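Local coordinates for S-M checkpoint control protein rad4 (Schizosaccharomyces pombe, PDB 4BMD) that takes part in DNA replication and in the checkpoint control that couples S and M phases, acting as a phosphorylation-dependent adaptor built of BRCT domains, at residues K11-Y19 with W76-I86. Sequence-based numbering, arbitrary orientation.
Sequences KLFKNLTFY and WIERCLYYKKI
C80 O, near the C-terminal end of helix 74-82, accepts a weak hydrogen bond from K85 N at 3.0 Å, while methyl CD2 of L12 comes to 3.4 Å of the same oxygen. L12 extends away from its own backbone N (chi1 -179°, CG anti) and sets both methyls over the turn that ends the helix: CD1 lies 3.8 Å from K85 CA, and CD2 meets L81 CD2. The F13 ring lies between two side chains, L12 CD2 over the rim of one face and F18 CZ over the rim of the other, 3.9 Å from its plane. Its CZ edge points at C80 CB, 3.7 Å away and near the ring plane, while CE2 touches I77 CG2 and L81 CD2. This is the third BRCT domain of the protein, where the loop leading into strand 17-20 of the parallel sheet packs against helix 74-82; L35 of helix 25-36 also touches F13. The F13 ring and the six-membered ring of W76 are nearly parallel (19°) but slid so far, centroids 6.0 Å apart, that they barely overlap. W76 CZ3 also lies at the edge of the F18 ring, 3.8 Å from CE2. An alanine in place of F13 is likely to open a gap between I77, C80 and L81 and leave L12 and F18 without the ring they cover. Beyond the helix end, L16 CD1 and I86 CD1 meet tip to tip.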
# COMPACT_ATOMS: atom_id res chain seq x y z
N LYS A 11 13.64 15.75 16.73
CA LYS A 11 13.27 14.44 16.24
C LYS A 11 11.93 14.50 15.51
O LYS A 11 11.12 15.40 15.76
CB LYS A 11 13.19 13.43 17.39
CG LYS A 11 14.37 13.51 18.36
CD LYS A 11 15.70 13.27 17.65
CE LYS A 11 15.86 11.81 17.25
NZ LYS A 11 15.95 10.91 18.43
N LEU A 12 11.70 13.55 14.61
CA LEU A 12 10.50 13.56 13.78
C LEU A 12 9.23 13.24 14.57
O LEU A 12 8.23 13.94 14.46
CB LEU A 12 10.65 12.58 12.61
CG LEU A 12 9.47 12.51 11.64
CD1 LEU A 12 9.22 13.87 10.99
CD2 LEU A 12 9.69 11.44 10.58
N PHE A 13 9.29 12.17 15.37
CA PHE A 13 8.13 11.73 16.13
C PHE A 13 8.15 12.26 17.56
O PHE A 13 7.73 11.57 18.49
CB PHE A 13 8.04 10.20 16.13
CG PHE A 13 7.77 9.62 14.77
CD1 PHE A 13 6.89 10.23 13.90
CD2 PHE A 13 8.41 8.45 14.36
CE1 PHE A 13 6.64 9.70 12.65
CE2 PHE A 13 8.16 7.91 13.11
CZ PHE A 13 7.28 8.54 12.25
N LYS A 14 8.64 13.48 17.74
CA LYS A 14 8.71 14.10 19.05
C LYS A 14 7.31 14.35 19.61
O LYS A 14 6.40 14.73 18.87
CB LYS A 14 9.49 15.41 18.99
N ASN A 15 7.15 14.12 20.91
CA ASN A 15 5.88 14.32 21.61
C ASN A 15 4.74 13.47 21.08
O ASN A 15 3.56 13.81 21.24
CB ASN A 15 5.49 15.80 21.61
CG ASN A 15 6.55 16.69 22.22
OD1 ASN A 15 7.29 16.27 23.11
ND2 ASN A 15 6.64 17.93 21.74
N LEU A 16 5.07 12.35 20.44
CA LEU A 16 4.07 11.44 19.91
C LEU A 16 4.15 10.07 20.58
O LEU A 16 5.23 9.50 20.73
CB LEU A 16 4.22 11.28 18.39
CG LEU A 16 3.96 12.52 17.53
CD1 LEU A 16 4.03 12.16 16.05
CD2 LEU A 16 2.61 13.14 17.87
N THR A 17 2.99 9.55 20.99
CA THR A 17 2.93 8.23 21.61
C THR A 17 2.18 7.27 20.69
O THR A 17 1.10 7.59 20.18
CB THR A 17 2.24 8.28 22.98
OG1 THR A 17 2.80 9.33 23.77
CG2 THR A 17 2.41 6.95 23.71
N PHE A 18 2.76 6.09 20.48
CA PHE A 18 2.19 5.11 19.57
C PHE A 18 1.71 3.85 20.28
O PHE A 18 2.28 3.44 21.29
CB PHE A 18 3.21 4.74 18.48
CG PHE A 18 3.59 5.89 17.59
CD1 PHE A 18 4.63 6.74 17.94
CD2 PHE A 18 2.90 6.13 16.41
CE1 PHE A 18 4.99 7.79 17.12
CE2 PHE A 18 3.25 7.19 15.60
CZ PHE A 18 4.29 8.02 15.95
N TYR A 19 0.66 3.25 19.74
CA TYR A 19 0.11 2.01 20.27
C TYR A 19 0.17 0.93 19.19
O TYR A 19 -0.53 1.02 18.18
CB TYR A 19 -1.34 2.23 20.73
CG TYR A 19 -2.09 0.98 21.11
CD1 TYR A 19 -2.02 0.46 22.39
CD2 TYR A 19 -2.90 0.32 20.18
CE1 TYR A 19 -2.72 -0.68 22.74
CE2 TYR A 19 -3.60 -0.82 20.52
CZ TYR A 19 -3.51 -1.32 21.81
OH TYR A 19 -4.21 -2.45 22.15
N TRP A 76 2.81 3.71 7.12
CA TRP A 76 2.66 5.13 7.39
C TRP A 76 3.92 5.66 8.06
O TRP A 76 4.37 6.77 7.78
CB TRP A 76 1.44 5.38 8.28
CG TRP A 76 1.25 6.81 8.70
CD1 TRP A 76 0.50 7.76 8.08
CD2 TRP A 76 1.83 7.44 9.85
NE1 TRP A 76 0.57 8.94 8.77
CE2 TRP A 76 1.39 8.78 9.86
CE3 TRP A 76 2.69 7.01 10.87
CZ2 TRP A 76 1.76 9.69 10.84
CZ3 TRP A 76 3.06 7.92 11.85
CH2 TRP A 76 2.60 9.24 11.83
N ILE A 77 4.48 4.85 8.95
CA ILE A 77 5.73 5.20 9.63
C ILE A 77 6.87 5.27 8.63
O ILE A 77 7.67 6.21 8.64
CB ILE A 77 6.08 4.17 10.72
CG1 ILE A 77 4.93 4.04 11.72
CG2 ILE A 77 7.37 4.56 11.42
CD1 ILE A 77 5.16 2.98 12.77
N GLU A 78 6.94 4.27 7.75
CA GLU A 78 7.98 4.20 6.74
C GLU A 78 7.90 5.38 5.77
O GLU A 78 8.92 5.92 5.35
CB GLU A 78 7.89 2.89 5.96
CG GLU A 78 8.00 1.65 6.84
CD GLU A 78 7.87 0.36 6.05
OE1 GLU A 78 7.81 0.43 4.80
OE2 GLU A 78 7.82 -0.72 6.68
N ARG A 79 6.68 5.78 5.43
CA ARG A 79 6.47 6.93 4.55
C ARG A 79 6.92 8.22 5.23
O ARG A 79 7.48 9.10 4.58
CB ARG A 79 5.00 7.04 4.14
CG ARG A 79 4.59 6.08 3.03
CD ARG A 79 3.15 6.31 2.62
NE ARG A 79 2.90 7.72 2.29
CZ ARG A 79 3.05 8.25 1.09
NH1 ARG A 79 3.47 7.49 0.08
NH2 ARG A 79 2.80 9.53 0.88
N CYS A 80 6.66 8.32 6.53
CA CYS A 80 7.04 9.50 7.30
C CYS A 80 8.56 9.67 7.35
O CYS A 80 9.06 10.80 7.34
CB CYS A 80 6.47 9.43 8.71
SG CYS A 80 4.70 9.80 8.83
N LEU A 81 9.28 8.56 7.39
CA LEU A 81 10.74 8.60 7.45
C LEU A 81 11.34 8.84 6.06
O LEU A 81 12.38 9.48 5.94
CB LEU A 81 11.28 7.30 8.03
CG LEU A 81 10.79 6.91 9.43
CD1 LEU A 81 11.42 5.60 9.86
CD2 LEU A 81 11.08 8.01 10.44
N TYR A 82 10.68 8.31 5.04
CA TYR A 82 11.17 8.42 3.67
C TYR A 82 11.18 9.87 3.19
O TYR A 82 12.13 10.31 2.54
CB TYR A 82 10.31 7.57 2.73
CG TYR A 82 10.87 7.41 1.33
CD1 TYR A 82 11.72 6.36 1.02
CD2 TYR A 82 10.54 8.31 0.32
CE1 TYR A 82 12.24 6.21 -0.25
CE2 TYR A 82 11.05 8.17 -0.95
CZ TYR A 82 11.90 7.12 -1.24
OH TYR A 82 12.41 6.98 -2.51
N TYR A 83 10.12 10.61 3.52
CA TYR A 83 10.01 12.00 3.10
C TYR A 83 10.30 12.96 4.26
O TYR A 83 10.20 14.18 4.10
CB TYR A 83 8.63 12.27 2.51
CG TYR A 83 8.29 11.40 1.33
CD1 TYR A 83 8.69 11.75 0.04
CD2 TYR A 83 7.57 10.22 1.49
CE1 TYR A 83 8.38 10.95 -1.04
CE2 TYR A 83 7.26 9.42 0.41
CZ TYR A 83 7.67 9.79 -0.85
OH TYR A 83 7.36 8.99 -1.93
N LYS A 84 10.65 12.39 5.41
CA LYS A 84 11.04 13.16 6.59
C LYS A 84 10.01 14.19 7.03
O LYS A 84 10.35 15.33 7.35
CB LYS A 84 12.41 13.81 6.39
CG LYS A 84 13.56 12.82 6.34
CD LYS A 84 14.89 13.51 6.09
CE LYS A 84 14.95 14.11 4.69
NZ LYS A 84 14.84 13.06 3.64
N LYS A 85 8.74 13.79 7.05
CA LYS A 85 7.67 14.64 7.56
C LYS A 85 6.45 13.81 7.96
O LYS A 85 6.38 12.62 7.66
CB LYS A 85 7.28 15.71 6.54
CG LYS A 85 6.56 15.18 5.31
CD LYS A 85 6.12 16.33 4.41
CE LYS A 85 5.35 15.83 3.20
NZ LYS A 85 4.88 16.96 2.34
N ILE A 86 5.49 14.44 8.63
CA ILE A 86 4.31 13.74 9.11
C ILE A 86 3.11 13.93 8.19
O ILE A 86 2.58 15.04 8.06
CB ILE A 86 3.94 14.18 10.54
CG1 ILE A 86 5.09 13.87 11.50
CG2 ILE A 86 2.66 13.49 10.99
CD1 ILE A 86 4.81 14.28 12.93